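Local coordinates for hypothetical protein Llacc01001955 (Lactococcus lactis, PDB 1ZUJ) that is a Dps protein that probably protects the cell's DNA against oxidative stress, binding it with the help of an N-terminal helix, at residues A[70-83]-A[140-153]. Numbering follows the deposited sequence.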
loop_
_atom_site.group_PDB
_atom_site.type_symbol
_atom_site.label_atom_id
_atom_site.label_comp_id
_atom_site.label_asym_id
_atom_site.label_seq_id
_atom_site.Cartn_x
_atom_site.Cartn_y
_atom_site.Cartn_z
ATOM N N TRP A 70 -13.001 -12.603 18.439
ATOM C CA TRP A 70 -13.676 -13.888 18.565
ATOM C C TRP A 70 -15.008 -13.708 19.300
ATOM O O TRP A 70 -15.951 -14.468 19.088
ATOM C CB TRP A 70 -12.815 -14.881 19.348
ATOM C CG TRP A 70 -11.694 -15.534 18.574
ATOM C CD1 TRP A 70 -10.387 -15.615 18.961
ATOM C CD2 TRP A 70 -11.774 -16.217 17.304
ATOM N NE1 TRP A 70 -9.655 -16.289 18.016
ATOM C CE2 TRP A 70 -10.476 -16.669 16.989
ATOM C CE3 TRP A 70 -12.807 -16.490 16.401
ATOM C CZ2 TRP A 70 -10.186 -17.375 15.822
ATOM C CZ3 TRP A 70 -12.511 -17.196 15.233
ATOM C CH2 TRP A 70 -11.217 -17.625 14.961
ATOM N N PHE A 71 -15.066 -12.708 20.177
ATOM C CA PHE A 71 -16.283 -12.359 20.893
ATOM C C PHE A 71 -17.221 -11.799 19.876
ATOM O O PHE A 71 -18.328 -12.297 19.721
ATOM C CB PHE A 71 -15.990 -11.308 21.968
ATOM C CG PHE A 71 -17.189 -10.902 22.797
ATOM C CD1 PHE A 71 -17.768 -11.787 23.692
ATOM C CD2 PHE A 71 -17.700 -9.610 22.707
ATOM C CE1 PHE A 71 -18.847 -11.400 24.460
ATOM C CE2 PHE A 71 -18.781 -9.217 23.470
ATOM C CZ PHE A 71 -19.358 -10.117 24.345
ATOM N N TYR A 72 -16.760 -10.785 19.155
ATOM C CA TYR A 72 -17.578 -10.146 18.136
ATOM C C TYR A 72 -18.158 -11.119 17.111
ATOM O O TYR A 72 -19.303 -10.966 16.709
ATOM C CB TYR A 72 -16.778 -9.073 17.403
ATOM C CG TYR A 72 -17.136 -7.671 17.813
ATOM C CD1 TYR A 72 -18.383 -7.132 17.504
ATOM C CD2 TYR A 72 -16.218 -6.872 18.499
ATOM C CE1 TYR A 72 -18.715 -5.832 17.877
ATOM C CE2 TYR A 72 -16.533 -5.562 18.865
ATOM C CZ TYR A 72 -17.785 -5.053 18.557
ATOM O OH TYR A 72 -18.100 -3.774 18.932
ATOM N N LEU A 73 -17.387 -12.116 16.690
ATOM C CA LEU A 73 -17.789 -12.915 15.530
ATOM C C LEU A 73 -18.669 -14.107 15.881
ATOM O O LEU A 73 -19.561 -14.456 15.112
ATOM C CB LEU A 73 -16.576 -13.357 14.691
ATOM C CG LEU A 73 -16.704 -12.948 13.208
ATOM C CD1 LEU A 73 -15.507 -12.110 12.720
ATOM C CD2 LEU A 73 -16.919 -14.178 12.329
ATOM N N ILE A 74 -18.420 -14.729 17.030
ATOM C CA ILE A 74 -19.292 -15.793 17.524
ATOM C C ILE A 74 -20.670 -15.216 17.819
ATOM O O ILE A 74 -21.695 -15.766 17.392
ATOM C CB ILE A 74 -18.701 -16.426 18.785
ATOM C CG1 ILE A 74 -17.449 -17.238 18.428
ATOM C CG2 ILE A 74 -19.745 -17.289 19.493
ATOM C CD1 ILE A 74 -17.698 -18.412 17.492
ATOM N N SER A 75 -20.665 -14.109 18.560
ATOM C CA SER A 75 -21.845 -13.281 18.759
ATOM C C SER A 75 -22.600 -13.052 17.450
ATOM O O SER A 75 -23.747 -13.443 17.336
ATOM C CB SER A 75 -21.469 -11.937 19.396
ATOM O OG SER A 75 -20.918 -12.102 20.700
ATOM N N GLU A 76 -21.956 -12.466 16.447
ATOM C CA GLU A 76 -22.672 -12.063 15.225
ATOM C C GLU A 76 -23.301 -13.243 14.488
ATOM O O GLU A 76 -24.162 -13.045 13.639
ATOM C CB GLU A 76 -21.769 -11.267 14.267
ATOM C CG GLU A 76 -21.568 -9.813 14.669
ATOM C CD GLU A 76 -21.751 -8.834 13.515
ATOM O OE1 GLU A 76 -22.778 -8.114 13.480
ATOM O OE2 GLU A 76 -20.842 -8.751 12.658
ATOM N N GLN A 77 -22.874 -14.457 14.811
ATOM C CA GLN A 77 -23.423 -15.667 14.201
ATOM C C GLN A 77 -24.548 -16.283 15.038
ATOM O O GLN A 77 -25.247 -17.187 14.565
ATOM C CB GLN A 77 -22.309 -16.701 14.030
ATOM C CG GLN A 77 -22.222 -17.370 12.654
ATOM C CD GLN A 77 -20.981 -16.960 11.901
ATOM O OE1 GLN A 77 -21.033 -16.767 10.687
ATOM N NE2 GLN A 77 -19.864 -16.814 12.615
ATOM N N LEU A 78 -24.651 -15.839 16.295
ATOM C CA LEU A 78 -25.828 -16.063 17.147
ATOM C C LEU A 78 -26.910 -15.012 16.843
ATOM O O LEU A 78 -27.926 -15.356 16.249
ATOM C CB LEU A 78 -25.455 -16.045 18.635
ATOM C CG LEU A 78 -24.943 -17.322 19.317
ATOM C CD1 LEU A 78 -24.818 -18.520 18.386
ATOM C CD2 LEU A 78 -23.610 -17.071 20.008
ATOM N N LEU A 79 -26.712 -13.747 17.227
ATOM C CA LEU A 79 -27.631 -12.685 16.796
ATOM C C LEU A 79 -28.225 -13.036 15.429
ATOM O O LEU A 79 -29.428 -12.873 15.203
ATOM C CB LEU A 79 -26.952 -11.293 16.744
ATOM C CG LEU A 79 -26.833 -10.508 15.407
ATOM C CD1 LEU A 79 -28.161 -9.949 14.867
ATOM C CD2 LEU A 79 -25.833 -9.357 15.551
ATOM N N ASP A 80 -27.379 -13.518 14.522
ATOM C CA ASP A 80 -27.825 -13.894 13.182
ATOM C C ASP A 80 -28.760 -15.114 13.192
ATOM O O ASP A 80 -29.806 -15.078 12.560
ATOM C CB ASP A 80 -26.617 -14.126 12.253
ATOM C CG ASP A 80 -26.256 -12.885 11.410
ATOM O OD1 ASP A 80 -26.416 -11.728 11.887
ATOM O OD2 ASP A 80 -25.789 -12.992 10.254
ATOM N N GLU A 81 -28.379 -16.179 13.895
ATOM C CA GLU A 81 -29.237 -17.368 14.080
ATOM C C GLU A 81 -30.273 -17.181 15.220
ATOM O O GLU A 81 -30.366 -18.030 16.120
ATOM C CB GLU A 81 -28.370 -18.616 14.363
ATOM C CG GLU A 81 -27.772 -19.276 13.118
ATOM C CD GLU A 81 -28.505 -20.538 12.678
ATOM O OE1 GLU A 81 -29.263 -21.105 13.486
ATOM O OE2 GLU A 81 -28.330 -20.970 11.515
ATOM N N ASN A 82 -31.063 -16.102 15.148
ATOM C CA ASN A 82 -31.837 -15.568 16.293
ATOM C C ASN A 82 -31.685 -16.313 17.631
ATOM O O ASN A 82 -32.565 -17.083 18.017
ATOM C CB ASN A 82 -33.328 -15.426 15.943
ATOM C CG ASN A 82 -34.062 -14.490 16.901
ATOM O OD1 ASN A 82 -34.644 -13.481 16.489
ATOM N ND2 ASN A 82 -34.015 -14.814 18.192
ATOM N N GLU A 83 -30.575 -16.069 18.327
ATOM C CA GLU A 83 -30.320 -16.665 19.638
ATOM C C GLU A 83 -29.863 -15.610 20.646
ATOM O O GLU A 83 -29.528 -14.484 20.284
ATOM C CB GLU A 83 -29.285 -17.791 19.530
ATOM C CG GLU A 83 -29.884 -19.195 19.484
ATOM C CD GLU A 83 -29.816 -19.953 20.814
ATOM O OE1 GLU A 83 -29.928 -21.198 20.768
ATOM O OE2 GLU A 83 -29.664 -19.332 21.901
ATOM N N LYS A 140 -27.244 -25.753 12.881
ATOM C CA LYS A 140 -26.905 -24.350 12.718
ATOM C C LYS A 140 -25.621 -24.394 11.913
ATOM O O LYS A 140 -24.561 -24.714 12.453
ATOM C CB LYS A 140 -26.656 -23.664 14.072
ATOM C CG LYS A 140 -27.732 -23.888 15.158
ATOM C CD LYS A 140 -28.313 -22.570 15.758
ATOM C CE LYS A 140 -28.300 -22.525 17.298
ATOM N NZ LYS A 140 -29.654 -22.316 17.933
ATOM N N PHE A 141 -25.707 -24.114 10.618
ATOM C CA PHE A 141 -24.633 -24.499 9.698
ATOM C C PHE A 141 -23.429 -23.554 9.716
ATOM O O PHE A 141 -22.298 -23.990 9.955
ATOM C CB PHE A 141 -25.172 -24.643 8.269
ATOM C CG PHE A 141 -26.076 -25.845 8.060
ATOM C CD1 PHE A 141 -27.208 -25.736 7.259
ATOM C CD2 PHE A 141 -25.789 -27.083 8.642
ATOM C CE1 PHE A 141 -28.048 -26.827 7.049
ATOM C CE2 PHE A 141 -26.631 -28.188 8.435
ATOM C CZ PHE A 141 -27.762 -28.058 7.637
ATOM N N SER A 142 -23.672 -22.270 9.463
ATOM C CA SER A 142 -22.603 -21.269 9.455
ATOM C C SER A 142 -21.786 -21.314 10.746
ATOM O O SER A 142 -20.559 -21.311 10.718
ATOM C CB SER A 142 -23.184 -19.865 9.257
ATOM O OG SER A 142 -22.265 -18.860 9.653
ATOM N N LEU A 143 -22.488 -21.373 11.873
ATOM C CA LEU A 143 -21.868 -21.307 13.190
ATOM C C LEU A 143 -20.930 -22.460 13.452
ATOM O O LEU A 143 -20.007 -22.307 14.226
ATOM C CB LEU A 143 -22.939 -21.273 14.285
ATOM C CG LEU A 143 -22.474 -21.088 15.738
ATOM C CD1 LEU A 143 -22.114 -19.636 16.053
ATOM C CD2 LEU A 143 -23.546 -21.612 16.722
ATOM N N GLU A 144 -21.157 -23.619 12.842
ATOM C CA GLU A 144 -20.251 -24.735 13.088
ATOM C C GLU A 144 -18.846 -24.306 12.716
ATOM O O GLU A 144 -17.949 -24.352 13.549
ATOM C CB GLU A 144 -20.636 -26.010 12.339
ATOM C CG GLU A 144 -20.202 -27.257 13.102
ATOM C CD GLU A 144 -19.906 -28.472 12.227
ATOM O OE1 GLU A 144 -19.299 -29.430 12.749
ATOM O OE2 GLU A 144 -20.274 -28.493 11.031
ATOM N N LEU A 145 -18.678 -23.851 11.481
ATOM C CA LEU A 145 -17.385 -23.384 10.990
ATOM C C LEU A 145 -16.648 -22.452 11.955
ATOM O O LEU A 145 -15.485 -22.692 12.275
ATOM C CB LEU A 145 -17.552 -22.683 9.636
ATOM C CG LEU A 145 -17.289 -23.536 8.386
ATOM C CD1 LEU A 145 -17.802 -24.984 8.555
ATOM C CD2 LEU A 145 -17.886 -22.856 7.111
ATOM N N ALA A 146 -17.317 -21.401 12.413
ATOM C CA ALA A 146 -16.687 -20.417 13.312
ATOM C C ALA A 146 -16.274 -20.975 14.694
ATOM O O ALA A 146 -15.274 -20.548 15.265
ATOM C CB ALA A 146 -17.598 -19.205 13.496
ATOM N N ILE A 147 -17.055 -21.912 15.226
ATOM C CA ILE A 147 -16.743 -22.542 16.497
ATOM C C ILE A 147 -15.527 -23.458 16.315
ATOM O O ILE A 147 -14.639 -23.483 17.165
ATOM C CB ILE A 147 -17.970 -23.343 17.023
ATOM C CG1 ILE A 147 -19.174 -22.430 17.263
ATOM C CG2 ILE A 147 -17.661 -24.062 18.342
ATOM C CD1 ILE A 147 -20.492 -23.215 17.333
ATOM N N ARG A 148 -15.501 -24.208 15.211
ATOM C CA ARG A 148 -14.410 -25.147 14.932
ATOM C C ARG A 148 -13.072 -24.423 14.947
ATOM O O ARG A 148 -12.091 -24.921 15.520
ATOM C CB ARG A 148 -14.574 -25.835 13.561
ATOM C CG ARG A 148 -15.916 -26.512 13.311
ATOM C CD ARG A 148 -15.915 -27.588 12.222
ATOM N NE ARG A 148 -15.468 -28.902 12.701
ATOM C CZ ARG A 148 -15.853 -30.087 12.193
ATOM N NH1 ARG A 148 -16.716 -30.164 11.176
ATOM N NH2 ARG A 148 -15.367 -31.209 12.708
ATOM N N LYS A 149 -13.044 -23.256 14.300
ATOM C CA LYS A 149 -11.821 -22.487 14.132
ATOM C C LYS A 149 -11.331 -22.044 15.497
ATOM O O LYS A 149 -10.218 -22.336 15.880
ATOM C CB LYS A 149 -12.048 -21.289 13.198
ATOM C CG LYS A 149 -12.190 -21.675 11.691
ATOM C CD LYS A 149 -12.427 -20.450 10.738
ATOM C CE LYS A 149 -11.955 -20.711 9.268
ATOM N NZ LYS A 149 -12.975 -21.374 8.350
ATOM N N LEU A 150 -12.194 -21.391 16.256
ATOM C CA LEU A 150 -11.848 -20.948 17.607
ATOM C C LEU A 150 -11.278 -22.046 18.500
ATOM O O LEU A 150 -10.531 -21.758 19.414
ATOM C CB LEU A 150 -13.071 -20.343 18.292
ATOM C CG LEU A 150 -12.727 -19.440 19.472
ATOM C CD1 LEU A 150 -13.657 -18.280 19.490
ATOM C CD2 LEU A 150 -12.861 -20.159 20.772
ATOM N N TYR A 151 -11.668 -23.292 18.264
ATOM C CA TYR A 151 -11.154 -24.430 19.027
ATOM C C TYR A 151 -9.713 -24.621 18.571
ATOM O O TYR A 151 -8.795 -24.812 19.396
ATOM C CB TYR A 151 -12.037 -25.682 18.801
ATOM C CG TYR A 151 -11.385 -27.041 19.066
ATOM C CD1 TYR A 151 -10.848 -27.778 18.023
ATOM C CD2 TYR A 151 -11.327 -27.593 20.347
ATOM C CE1 TYR A 151 -10.260 -29.022 18.235
ATOM C CE2 TYR A 151 -10.738 -28.841 20.567
ATOM C CZ TYR A 151 -10.210 -29.546 19.496
ATOM O OH TYR A 151 -9.611 -30.773 19.649
ATOM N N GLY A 152 -9.548 -24.541 17.243
ATOM C CA GLY A 152 -8.256 -24.367 16.594
ATOM C C GLY A 152 -7.417 -23.234 17.172
ATOM O O GLY A 152 -6.448 -23.492 17.866
ATOM N N TYR A 153 -7.759 -21.984 16.904
ATOM C CA TYR A 153 -7.002 -20.898 17.494
ATOM C C TYR A 153 -6.538 -21.217 18.909
ATOM O O TYR A 153 -5.351 -21.109 19.224
ATOM C CB TYR A 153 -7.824 -19.632 17.552
ATOM C CG TYR A 153 -7.059 -18.461 18.110
ATOM C CD1 TYR A 153 -6.078 -17.834 17.352
ATOM C CD2 TYR A 153 -7.321 -17.969 19.385
ATOM C CE1 TYR A 153 -5.381 -16.754 17.832
ATOM C CE2 TYR A 153 -6.634 -16.861 19.872
ATOM C CZ TYR A 153 -5.654 -16.271 19.084
ATOM O OH TYR A 153 -4.944 -15.197 19.536
#
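Trp70 buries more surface than any other residue here, its flat indole spread across the flank of helix 141-153. Leu150 lies against one face: its CD1 is 3.5 Å from Trp70 CG, and its CG sits 4.2 Å from the centroid of the five-membered ring, close to the ring normal, a CH-pi contact. CG of Leu150 stands anti to its backbone N (chi1 -160°), which brings the branched end over the indole. Beyond it the Tyr153 ring meets the indole obliquely, planes at 55°, and Trp70 NE1 lies over one Tyr153 face, offset toward the rim. An alanine in place of Trp70 would probably open a gap between the helices and leave Leu150 and Tyr153 without the broad surface they rest on.

Midway along, Ala146 is small enough to let Ile74 and Gln77 come close. Its methyl faces both Ile74 CD1, at 4.1 Å, and the amide end of Gln77, whose aliphatic CB meets Leu143 CD1 at 3.6 Å. Leu78 touches the branched end of Leu143 as well.

Lys140, second in buried area, closes the other end. Its flexible chain passes the Glu81 side chain and carries NZ to Glu83 OE1, a salt bridge of 3.1 Å received on the carboxylate's anti lone pair. Both ends have further partners, Glu138 for the lysine and Thr25 for Glu83 OE1, so the ion pair belongs to a small polar cluster.

Helices 70-80 and 141-153 run antiparallel, at 166°, their axes coming within 9.8 Å, as neighbours in the four-helix bundle of the ferritin-like Dps fold. Helix 26-50 packs on Ile74 and Leu78 through Leu34, helix 110-131 covers Leu150 and Ile147 through Ile128, and Tyr151 and Arg148 on helix 141-165 reach a neighbouring subunit of the twelve-chain assembly.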